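PDB 4XZ7: putative uncharacterized protein from Streptococcus suis, which probably acts as a transglutaminase and serves as an antiphagocytic virulence factor of the bacterium. Local coordinates for residues G60-L66 with I82-K87; Q33-V38 with L50-L56; D89-E95 with K120-F126. All coordinates share one frame. Residue numbers count along the deposited sequence, not the author numbering.

Contact 1: G60-L66 with I82-K87; sequences GKNNNFL and ILVMNK
F65 packs its ring against V84 and I82: CD2 of F65 is 3.4 Å from CG1 of V84 and 3.7 Å from CG2 of I82, the latter at the ring edge. F65 takes the m rotamer (chi1 -64°). Strands 63-66 and 82-86 are extended and antiparallel, with axes 4.6 Å apart at 145°. F65 faces V84 as a non-hydrogen-bonded pair (CA-CA 4.4 Å), as does N63 with N86 (4.5 Å). Between them N64 and M85 form the hydrogen-bonded pair: N64 N to M85 O 3.0 Å, M85 N to N64 O 3.1 Å. L66 N donates to L83 O at 2.9 Å. K87 N donates to N62 O at 3.0 Å, where one strand begins and the other ends. A water joins L66 O and L83 N, 2.8 Å from each. W19 and F22 of helix 19-29 meet the F65 ring. Strand 36-40 borders 79-86, and 14-17 borders 63-68. This is antiparallel pairing inside a mixed sheet with a helix packed on one face.

Contact 2: Q33-V38 with L50-L56; sequences QRQFHV and LSTREEL
R53 NH1 donates to Q33 O at 2.9 Å, and R53 NE reaches the same oxygen at 3.3 Å. The helix start is thus tied to the loop before strand 36-40. The backbone adds one antiparallel hydrogen-bonded pair, F36 with S51 (CA-CA 5.0 Å): F36 N to S51 O is 2.9 Å and S51 N to F36 O is 2.8 Å. L50 N donates to H37 ND1 at 3.1 Å, at the edge of the imidazole. L50 has positive phi and psi (53/38), and the chain turns a corner there. A water bridges R34 O (2.8 Å) and R53 N (2.9 Å). T52 is the N-cap of helix 53-59. T52 N donates to E55 OE2 at 2.8 Å, and E55 N donates weakly to T52 OG1 at 3.4 Å; together they form a capping box. L56 N closes the first turn on T52 O at 2.8 Å. Packing lies beyond. F36, rotamer m, puts CD2 3.7 Å from L56 CD1, and V38, rotamer t, puts CG2 3.5 Å from L56 CD2. The F36 ring edge also meets R53 NH1, 3.8 Å from CZ. I82 of strand 79-86 and L26 of helix 19-29 also pack on L56. The contact joins the open end of beta hairpin 36-40/48-51 to the capped helix that follows the corner at L50.

Contact 3: D89-E95 with K120-F126; sequences DVIAHNE and KRIHALF
A92 and I122 mark the apolar centre. A92 CB lies 4.3 Å from each of I122 CD1, A124 CB and F126 CZ. V90 CG2 is 3.8 Å from I122 CG1. I122 is in the tt rotamer; F126 is p (chi1 52°). The F126 ring carries E95 CG over its face as a CH-pi contact, 4.1 Å from the centroid. The backbones pair in parallel, V90 with I122 (CA-CA 4.9 Å) and I91 with H123 (4.8 Å). Three bonds hold this register: V90 N to R121 O 3.1 Å, H123 N to V90 O 2.9 Å, and A92 N to H123 O 2.9 Å. A water spans A92 O (2.6 Å) and L125 N (3.0 Å) as the chains separate. At the polar edge D89 (chi1 -77°, m) accepts twice: R121 N to OD1 at 2.8 Å, and H123 NE2 to OD2 at 2.7 Å. A His-carboxylate hydrogen bond thus edges a short parallel strand pair. H123 ND1 bonds S160 OG on the other side of the ring. N94 caps helix 95-101 through D97 N. Y98 of that helix covers A92, I122 and F126. Strand 121-124 pairs antiparallel with 157-167, while I91 packs on I14 and V16 of strand 14-17.

How the contacts relate
The three contacts follow one another along the chain, and contact 1 touches both others. Its centre is 13 Å from that of contact 2 and 14 Å from that of contact 3. Contacts 1 and 2 share a sheet: I82 N probably bonds H37 O at 2.9 Å, and I82 CD1 packs 3.5 Å from L56 CD1. Contact 3 belongs to a second sheet. M85 bridges to it, with SD 3.7 Å from H123 CD2 and 3.9 Å from I91 CG1. Contacts 2 and 3 do not touch; their nearest atoms are about 13 Å apart. All three lie early in this N-terminal fragment of the longer protein, in sheets other than that of strands 282-288 and 294-302.

Contact 1: G60-L66 with I82-K87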
loop_
_atom_site.group_PDB
_atom_site.type_symbol
_atom_site.label_atom_id
_atom_site.label_comp_id
_atom_site.label_asym_id
_atom_site.label_seq_id
_atom_site.Cartn_x
_atom_site.Cartn_y
_atom_site.Cartn_z
ATOM N N GLY B 60 -10.966 -10.038 22.466
ATOM C CA GLY B 60 -11.836 -8.946 22.886
ATOM C C GLY B 60 -11.526 -7.559 22.327
ATOM O O GLY B 60 -12.352 -6.646 22.428
ATOM N N LYS B 61 -10.345 -7.394 21.740
ATOM C CA LYS B 61 -9.945 -6.112 21.173
ATOM C C LYS B 61 -10.786 -5.749 19.964
ATOM O O LYS B 61 -11.204 -4.607 19.808
ATOM C CB LYS B 61 -8.464 -6.136 20.784
ATOM C CG LYS B 61 -7.526 -6.207 21.974
ATOM C CD LYS B 61 -6.074 -6.296 21.533
ATOM C CE LYS B 61 -5.146 -6.286 22.738
ATOM N NZ LYS B 61 -3.718 -6.251 22.326
ATOM N N ASN B 62 -11.031 -6.735 19.112
ATOM C CA ASN B 62 -11.749 -6.513 17.861
ATOM C C ASN B 62 -13.154 -7.118 17.833
ATOM O O ASN B 62 -13.907 -6.883 16.883
ATOM C CB ASN B 62 -10.939 -7.072 16.691
ATOM C CG ASN B 62 -9.625 -6.348 16.495
ATOM O OD1 ASN B 62 -9.476 -5.192 16.888
ATOM N ND2 ASN B 62 -8.665 -7.025 15.881
ATOM N N ASN B 63 -13.505 -7.889 18.865
ATOM C CA ASN B 63 -14.792 -8.585 18.898
ATOM C C ASN B 63 -15.563 -8.376 20.187
ATOM O O ASN B 63 -14.975 -8.257 21.263
ATOM C CB ASN B 63 -14.604 -10.103 18.707
ATOM C CG ASN B 63 -13.808 -10.452 17.471
ATOM O OD1 ASN B 63 -14.343 -10.470 16.369
ATOM N ND2 ASN B 63 -12.521 -10.748 17.652
ATOM N N ASN B 64 -16.887 -8.370 20.091
ATOM C CA ASN B 64 -17.708 -8.529 21.277
ATOM C C ASN B 64 -18.145 -9.979 21.438
ATOM O O ASN B 64 -17.985 -10.782 20.533
ATOM C CB ASN B 64 -18.906 -7.597 21.218
ATOM C CG ASN B 64 -18.505 -6.151 21.426
ATOM O OD1 ASN B 64 -17.797 -5.838 22.380
ATOM N ND2 ASN B 64 -18.922 -5.273 20.521
ATOM N N PHE B 65 -18.694 -10.303 22.598
ATOM C CA PHE B 65 -18.984 -11.674 22.959
ATOM C C PHE B 65 -20.486 -11.792 23.050
ATOM O O PHE B 65 -21.148 -10.834 23.441
ATOM C CB PHE B 65 -18.309 -12.036 24.286
ATOM C CG PHE B 65 -16.807 -12.003 24.222
ATOM C CD1 PHE B 65 -16.120 -10.807 24.361
ATOM C CD2 PHE B 65 -16.085 -13.171 23.987
ATOM C CE1 PHE B 65 -14.739 -10.767 24.275
ATOM C CE2 PHE B 65 -14.701 -13.139 23.897
ATOM C CZ PHE B 65 -14.030 -11.937 24.039
ATOM N N LEU B 66 -21.027 -12.951 22.689
ATOM C CA LEU B 66 -22.471 -13.153 22.759
ATOM C C LEU B 66 -22.864 -14.006 23.942
ATOM O O LEU B 66 -22.220 -15.018 24.230
ATOM C CB LEU B 66 -22.988 -13.813 21.478
ATOM C CG LEU B 66 -22.773 -13.046 20.184
ATOM C CD1 LEU B 66 -23.628 -13.670 19.105
ATOM C CD2 LEU B 66 -23.144 -11.584 20.382
ATOM N N ILE B 82 -17.422 -20.428 22.601
ATOM C CA ILE B 82 -17.783 -19.034 22.794
ATOM C C ILE B 82 -18.071 -18.400 21.441
ATOM O O ILE B 82 -17.339 -18.628 20.490
ATOM C CB ILE B 82 -16.666 -18.274 23.527
ATOM C CG1 ILE B 82 -16.530 -18.844 24.945
ATOM C CG2 ILE B 82 -16.964 -16.763 23.537
ATOM C CD1 ILE B 82 -15.290 -18.403 25.688
ATOM N N LEU B 83 -19.161 -17.645 21.344
ATOM C CA LEU B 83 -19.510 -16.959 20.106
ATOM C C LEU B 83 -19.094 -15.506 20.173
ATOM O O LEU B 83 -19.458 -14.809 21.113
ATOM C CB LEU B 83 -21.015 -17.026 19.845
ATOM C CG LEU B 83 -21.674 -18.222 19.151
ATOM C CD1 LEU B 83 -20.947 -19.500 19.411
ATOM C CD2 LEU B 83 -23.102 -18.325 19.661
ATOM N N VAL B 84 -18.368 -15.035 19.165
ATOM C CA VAL B 84 -18.014 -13.622 19.098
ATOM C C VAL B 84 -18.373 -13.043 17.737
ATOM O O VAL B 84 -18.661 -13.781 16.806
ATOM C CB VAL B 84 -16.512 -13.407 19.335
ATOM C CG1 VAL B 84 -16.114 -13.965 20.662
ATOM C CG2 VAL B 84 -15.709 -14.081 18.203
ATOM N N MET B 85 -18.326 -11.719 17.607
ATOM C CA MET B 85 -18.522 -11.106 16.298
ATOM C C MET B 85 -17.789 -9.777 16.244
ATOM O O MET B 85 -17.546 -9.174 17.289
ATOM C CB MET B 85 -20.011 -10.921 15.999
ATOM C CG MET B 85 -20.677 -9.839 16.796
ATOM S SD MET B 85 -22.418 -9.574 16.406
ATOM C CE MET B 85 -22.724 -8.216 17.513
ATOM N N ASN B 86 -17.415 -9.348 15.035
ATOM C CA ASN B 86 -16.739 -8.065 14.831
ATOM C C ASN B 86 -17.492 -6.934 15.502
ATOM O O ASN B 86 -18.723 -6.866 15.424
ATOM C CB ASN B 86 -16.568 -7.770 13.340
ATOM C CG ASN B 86 -15.177 -8.113 12.833
ATOM O OD1 ASN B 86 -14.181 -7.877 13.521
ATOM N ND2 ASN B 86 -15.100 -8.686 11.629
ATOM N N LYS B 87 -16.755 -6.060 16.186
ATOM C CA LYS B 87 -17.360 -4.976 16.958
ATOM C C LYS B 87 -18.343 -4.084 16.171
ATOM O O LYS B 87 -19.312 -3.579 16.744
ATOM C CB LYS B 87 -16.258 -4.106 17.589
ATOM C CG LYS B 87 -15.551 -4.751 18.800
ATOM C CD LYS B 87 -14.583 -3.766 19.485
ATOM C CE LYS B 87 -14.071 -4.274 20.838
ATOM N NZ LYS B 87 -14.885 -3.805 21.992
HETATM O O HOH W 1 -14.626 -6.883 23.614
HETATM O O HOH W 2 -20.861 -17.369 23.537
#

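Contact 2: Q33-V38 with L50-L56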
loop_
_atom_site.group_PDB
_atom_site.type_symbol
_atom_site.label_atom_id
_atom_site.label_comp_id
_atom_site.label_asym_id
_atom_site.label_seq_id
_atom_site.Cartn_x
_atom_site.Cartn_y
_atom_site.Cartn_z
ATOM N N GLN B 33 -13.517 -24.102 33.861
ATOM C CA GLN B 33 -13.159 -24.272 32.459
ATOM C C GLN B 33 -12.002 -23.377 32.035
ATOM O O GLN B 33 -12.043 -22.153 32.199
ATOM C CB GLN B 33 -14.361 -24.006 31.555
ATOM C CG GLN B 33 -14.146 -24.507 30.126
ATOM C CD GLN B 33 -14.159 -26.019 30.040
ATOM O OE1 GLN B 33 -14.651 -26.686 30.944
ATOM N NE2 GLN B 33 -13.609 -26.571 28.950
ATOM N N ARG B 34 -10.996 -24.012 31.438
ATOM C CA ARG B 34 -9.698 -23.401 31.191
ATOM C C ARG B 34 -9.464 -23.167 29.712
ATOM O O ARG B 34 -8.750 -22.244 29.308
ATOM C CB ARG B 34 -8.602 -24.308 31.776
ATOM C CG ARG B 34 -7.178 -23.829 31.622
ATOM C CD ARG B 34 -6.196 -24.759 32.376
ATOM N NE ARG B 34 -4.816 -24.405 32.071
ATOM C CZ ARG B 34 -4.152 -24.847 31.004
ATOM N NH1 ARG B 34 -2.900 -24.463 30.790
ATOM N NH2 ARG B 34 -4.738 -25.675 30.149
ATOM N N GLN B 35 -10.047 -24.032 28.895
ATOM C CA GLN B 35 -9.928 -23.876 27.456
ATOM C C GLN B 35 -11.304 -23.852 26.794
ATOM O O GLN B 35 -12.239 -24.524 27.244
ATOM C CB GLN B 35 -9.065 -24.992 26.864
ATOM C CG GLN B 35 -7.639 -25.026 27.408
ATOM C CD GLN B 35 -6.860 -26.234 26.919
ATOM O OE1 GLN B 35 -7.345 -27.361 26.971
ATOM N NE2 GLN B 35 -5.651 -25.999 26.440
ATOM N N PHE B 36 -11.402 -23.072 25.720
ATOM C CA PHE B 36 -12.664 -22.823 25.035
ATOM C C PHE B 36 -12.445 -22.846 23.529
ATOM O O PHE B 36 -11.419 -22.354 23.059
ATOM C CB PHE B 36 -13.241 -21.460 25.441
ATOM C CG PHE B 36 -13.542 -21.315 26.921
ATOM C CD1 PHE B 36 -14.808 -21.590 27.411
ATOM C CD2 PHE B 36 -12.573 -20.857 27.809
ATOM C CE1 PHE B 36 -15.104 -21.438 28.772
ATOM C CE2 PHE B 36 -12.853 -20.697 29.170
ATOM C CZ PHE B 36 -14.119 -20.997 29.654
ATOM N N HIS B 37 -13.382 -23.388 22.750
ATOM C CA HIS B 37 -13.305 -23.118 21.316
ATOM C C HIS B 37 -13.975 -21.781 21.091
ATOM O O HIS B 37 -14.790 -21.350 21.909
ATOM C CB HIS B 37 -13.962 -24.209 20.455
ATOM C CG HIS B 37 -13.257 -25.520 20.521
ATOM N ND1 HIS B 37 -11.921 -25.626 20.859
ATOM C CD2 HIS B 37 -13.699 -26.789 20.337
ATOM C CE1 HIS B 37 -11.572 -26.898 20.866
ATOM N NE2 HIS B 37 -12.633 -27.629 20.561
ATOM N N VAL B 38 -13.638 -21.113 19.997
ATOM C CA VAL B 38 -14.238 -19.814 19.727
ATOM C C VAL B 38 -14.703 -19.710 18.286
ATOM O O VAL B 38 -13.918 -19.911 17.360
ATOM C CB VAL B 38 -13.267 -18.654 20.014
ATOM C CG1 VAL B 38 -13.964 -17.322 19.732
ATOM C CG2 VAL B 38 -12.760 -18.729 21.470
ATOM N N LEU B 50 -9.183 -24.464 21.586
ATOM C CA LEU B 50 -8.595 -24.646 22.910
ATOM C C LEU B 50 -7.998 -23.332 23.452
ATOM O O LEU B 50 -6.940 -23.326 24.080
ATOM C CB LEU B 50 -7.518 -25.741 22.863
ATOM C CG LEU B 50 -7.966 -27.154 22.467
ATOM C CD1 LEU B 50 -6.758 -28.037 22.255
ATOM C CD2 LEU B 50 -8.888 -27.760 23.531
ATOM N N SER B 51 -8.673 -22.223 23.177
ATOM C CA SER B 51 -8.225 -20.904 23.629
ATOM C C SER B 51 -8.266 -20.751 25.141
ATOM O O SER B 51 -9.182 -21.250 25.801
ATOM C CB SER B 51 -9.084 -19.809 23.001
ATOM O OG SER B 51 -9.043 -19.897 21.590
ATOM N N THR B 52 -7.269 -20.044 25.677
ATOM C CA THR B 52 -7.218 -19.684 27.094
ATOM C C THR B 52 -7.897 -18.346 27.336
ATOM O O THR B 52 -8.127 -17.581 26.397
ATOM C CB THR B 52 -5.761 -19.586 27.608
ATOM O OG1 THR B 52 -5.074 -18.553 26.891
ATOM C CG2 THR B 52 -5.026 -20.906 27.397
ATOM N N ARG B 53 -8.190 -18.039 28.597
ATOM C CA ARG B 53 -8.815 -16.754 28.931
ATOM C C ARG B 53 -7.965 -15.547 28.504
ATOM O O ARG B 53 -8.510 -14.496 28.156
ATOM C CB ARG B 53 -9.130 -16.710 30.424
ATOM C CG ARG B 53 -10.208 -17.732 30.784
ATOM C CD ARG B 53 -10.434 -17.884 32.256
ATOM N NE ARG B 53 -11.381 -18.965 32.519
ATOM C CZ ARG B 53 -12.609 -18.789 32.995
ATOM N NH1 ARG B 53 -13.410 -19.837 33.208
ATOM N NH2 ARG B 53 -13.031 -17.563 33.268
ATOM N N GLU B 54 -6.643 -15.718 28.455
ATOM C CA GLU B 54 -5.761 -14.649 27.978
ATOM C C GLU B 54 -5.973 -14.399 26.493
ATOM O O GLU B 54 -6.067 -13.249 26.038
ATOM C CB GLU B 54 -4.295 -14.990 28.270
ATOM C CG GLU B 54 -4.041 -15.201 29.767
ATOM C CD GLU B 54 -2.571 -15.142 30.143
ATOM O OE1 GLU B 54 -1.709 -15.242 29.240
ATOM O OE2 GLU B 54 -2.279 -14.988 31.352
ATOM N N GLU B 55 -6.067 -15.488 25.739
ATOM C CA GLU B 55 -6.348 -15.402 24.314
ATOM C C GLU B 55 -7.773 -14.902 24.046
ATOM O O GLU B 55 -8.026 -14.220 23.058
ATOM C CB GLU B 55 -6.104 -16.762 23.668
ATOM C CG GLU B 55 -4.615 -17.153 23.674
ATOM C CD GLU B 55 -4.375 -18.632 23.450
ATOM O OE1 GLU B 55 -3.283 -18.994 22.958
ATOM O OE2 GLU B 55 -5.265 -19.439 23.788
ATOM N N LEU B 56 -8.708 -15.253 24.922
ATOM C CA LEU B 56 -10.056 -14.684 24.848
ATOM C C LEU B 56 -9.968 -13.169 24.947
ATOM O O LEU B 56 -10.487 -12.441 24.084
ATOM C CB LEU B 56 -10.948 -15.246 25.957
ATOM C CG LEU B 56 -11.351 -16.698 25.675
ATOM C CD1 LEU B 56 -12.143 -17.319 26.827
ATOM C CD2 LEU B 56 -12.129 -16.782 24.357
HETATM O O HOH W 3 -7.776 -20.006 30.629
#

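Contact 3: D89-E95 with K120-F126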
loop_
_atom_site.group_PDB
_atom_site.type_symbol
_atom_site.label_atom_id
_atom_site.label_comp_id
_atom_site.label_asym_id
_atom_site.label_seq_id
_atom_site.Cartn_x
_atom_site.Cartn_y
_atom_site.Cartn_z
ATOM N N ASP B 89 -20.379 -5.080 13.716
ATOM C CA ASP B 89 -21.495 -5.865 13.174
ATOM C C ASP B 89 -22.804 -5.500 13.834
ATOM O O ASP B 89 -22.816 -5.017 14.957
ATOM C CB ASP B 89 -21.249 -7.369 13.367
ATOM C CG ASP B 89 -20.268 -7.927 12.374
ATOM O OD1 ASP B 89 -19.611 -7.128 11.664
ATOM O OD2 ASP B 89 -20.161 -9.171 12.295
ATOM N N VAL B 90 -23.918 -5.746 13.155
ATOM C CA VAL B 90 -25.195 -5.565 13.825
ATOM C C VAL B 90 -26.046 -6.842 13.835
ATOM O O VAL B 90 -25.962 -7.706 12.953
ATOM C CB VAL B 90 -26.003 -4.392 13.211
ATOM C CG1 VAL B 90 -25.061 -3.348 12.583
ATOM C CG2 VAL B 90 -27.032 -4.882 12.230
ATOM N N ILE B 91 -26.842 -6.970 14.887
ATOM C CA ILE B 91 -27.780 -8.069 14.989
ATOM C C ILE B 91 -29.205 -7.555 14.800
ATOM O O ILE B 91 -29.663 -6.728 15.573
ATOM C CB ILE B 91 -27.670 -8.766 16.337
ATOM C CG1 ILE B 91 -26.292 -9.428 16.469
ATOM C CG2 ILE B 91 -28.833 -9.767 16.501
ATOM C CD1 ILE B 91 -26.110 -10.202 17.738
ATOM N N ALA B 92 -29.891 -8.036 13.767
ATOM C CA ALA B 92 -31.265 -7.613 13.522
ATOM C C ALA B 92 -32.188 -8.222 14.557
ATOM O O ALA B 92 -32.156 -9.428 14.800
ATOM C CB ALA B 92 -31.716 -8.000 12.122
ATOM N N HIS B 93 -33.026 -7.382 15.153
ATOM C CA HIS B 93 -33.885 -7.806 16.246
ATOM C C HIS B 93 -35.061 -8.608 15.730
ATOM O O HIS B 93 -35.412 -9.635 16.301
ATOM C CB HIS B 93 -34.357 -6.588 17.034
ATOM C CG HIS B 93 -33.235 -5.732 17.529
ATOM N ND1 HIS B 93 -32.009 -6.252 17.887
ATOM C CD2 HIS B 93 -33.142 -4.393 17.709
ATOM C CE1 HIS B 93 -31.213 -5.272 18.275
ATOM N NE2 HIS B 93 -31.877 -4.133 18.179
ATOM N N ASN B 94 -35.655 -8.129 14.639
ATOM C CA ASN B 94 -36.754 -8.808 13.971
ATOM C C ASN B 94 -36.673 -8.566 12.463
ATOM O O ASN B 94 -35.757 -7.896 11.989
ATOM C CB ASN B 94 -38.118 -8.340 14.530
ATOM C CG ASN B 94 -38.273 -6.832 14.528
ATOM O OD1 ASN B 94 -37.575 -6.109 13.811
ATOM N ND2 ASN B 94 -39.207 -6.343 15.344
ATOM N N GLU B 95 -37.622 -9.116 11.714
ATOM C CA GLU B 95 -37.625 -8.968 10.260
ATOM C C GLU B 95 -37.697 -7.502 9.830
ATOM O O GLU B 95 -36.970 -7.070 8.942
ATOM C CB GLU B 95 -38.794 -9.738 9.652
ATOM C CG GLU B 95 -38.689 -11.258 9.776
ATOM C CD GLU B 95 -39.070 -11.781 11.154
ATOM O OE1 GLU B 95 -39.284 -10.964 12.085
ATOM O OE2 GLU B 95 -39.160 -13.017 11.300
ATOM N N LYS B 120 -18.337 -4.974 7.496
ATOM C CA LYS B 120 -19.259 -5.319 8.573
ATOM C C LYS B 120 -20.267 -6.381 8.122
ATOM O O LYS B 120 -20.568 -6.517 6.925
ATOM C CB LYS B 120 -19.997 -4.072 9.065
ATOM C CG LYS B 120 -19.063 -2.965 9.534
ATOM C CD LYS B 120 -17.947 -3.537 10.415
ATOM C CE LYS B 120 -16.795 -2.552 10.616
ATOM N NZ LYS B 120 -17.208 -1.339 11.373
ATOM N N ARG B 121 -20.795 -7.127 9.087
ATOM C CA ARG B 121 -21.806 -8.136 8.795
ATOM C C ARG B 121 -23.095 -7.859 9.573
ATOM O O ARG B 121 -23.092 -7.123 10.561
ATOM C CB ARG B 121 -21.257 -9.545 9.102
ATOM C CG ARG B 121 -20.114 -9.935 8.189
ATOM C CD ARG B 121 -19.403 -11.235 8.566
ATOM N NE ARG B 121 -18.047 -11.247 7.998
ATOM C CZ ARG B 121 -17.639 -12.105 7.075
ATOM N NH1 ARG B 121 -18.468 -13.041 6.629
ATOM N NH2 ARG B 121 -16.409 -12.039 6.607
ATOM N N ILE B 122 -24.203 -8.419 9.098
ATOM C CA ILE B 122 -25.462 -8.365 9.833
ATOM C C ILE B 122 -25.859 -9.810 10.117
ATOM O O ILE B 122 -25.578 -10.709 9.304
ATOM C CB ILE B 122 -26.575 -7.607 9.038
ATOM C CG1 ILE B 122 -27.915 -7.639 9.764
ATOM C CG2 ILE B 122 -26.759 -8.179 7.630
ATOM C CD1 ILE B 122 -28.866 -6.566 9.268
ATOM N N HIS B 123 -26.471 -10.038 11.276
ATOM C CA HIS B 123 -26.823 -11.385 11.709
ATOM C C HIS B 123 -28.261 -11.441 12.210
ATOM O O HIS B 123 -28.831 -10.433 12.622
ATOM C CB HIS B 123 -25.887 -11.873 12.823
ATOM C CG HIS B 123 -24.451 -11.497 12.627
ATOM N ND1 HIS B 123 -23.562 -12.277 11.914
ATOM C CD2 HIS B 123 -23.743 -10.430 13.071
ATOM C CE1 HIS B 123 -22.374 -11.701 11.922
ATOM N NE2 HIS B 123 -22.459 -10.573 12.614
ATOM N N ALA B 124 -28.850 -12.624 12.194
ATOM C CA ALA B 124 -30.233 -12.737 12.625
ATOM C C ALA B 124 -30.558 -14.175 12.979
ATOM O O ALA B 124 -29.964 -15.103 12.424
ATOM C CB ALA B 124 -31.178 -12.217 11.541
ATOM N N LEU B 125 -31.490 -14.356 13.913
ATOM C CA LEU B 125 -31.930 -15.696 14.298
ATOM C C LEU B 125 -32.954 -16.270 13.324
ATOM O O LEU B 125 -33.381 -17.422 13.457
ATOM C CB LEU B 125 -32.508 -15.680 15.714
ATOM C CG LEU B 125 -31.464 -15.388 16.795
ATOM C CD1 LEU B 125 -32.152 -15.183 18.130
ATOM C CD2 LEU B 125 -30.418 -16.486 16.883
ATOM N N PHE B 126 -33.350 -15.464 12.348
ATOM C CA PHE B 126 -34.188 -15.945 11.255
ATOM C C PHE B 126 -33.348 -15.919 9.991
ATOM O O PHE B 126 -32.325 -15.245 9.933
ATOM C CB PHE B 126 -35.455 -15.097 11.103
ATOM C CG PHE B 126 -35.186 -13.623 11.012
ATOM C CD1 PHE B 126 -34.933 -13.022 9.785
ATOM C CD2 PHE B 126 -35.181 -12.839 12.145
ATOM C CE1 PHE B 126 -34.674 -11.667 9.702
ATOM C CE2 PHE B 126 -34.925 -11.488 12.065
ATOM C CZ PHE B 126 -34.667 -10.901 10.845
HETATM O O HOH W 4 -32.604 -11.941 15.296
#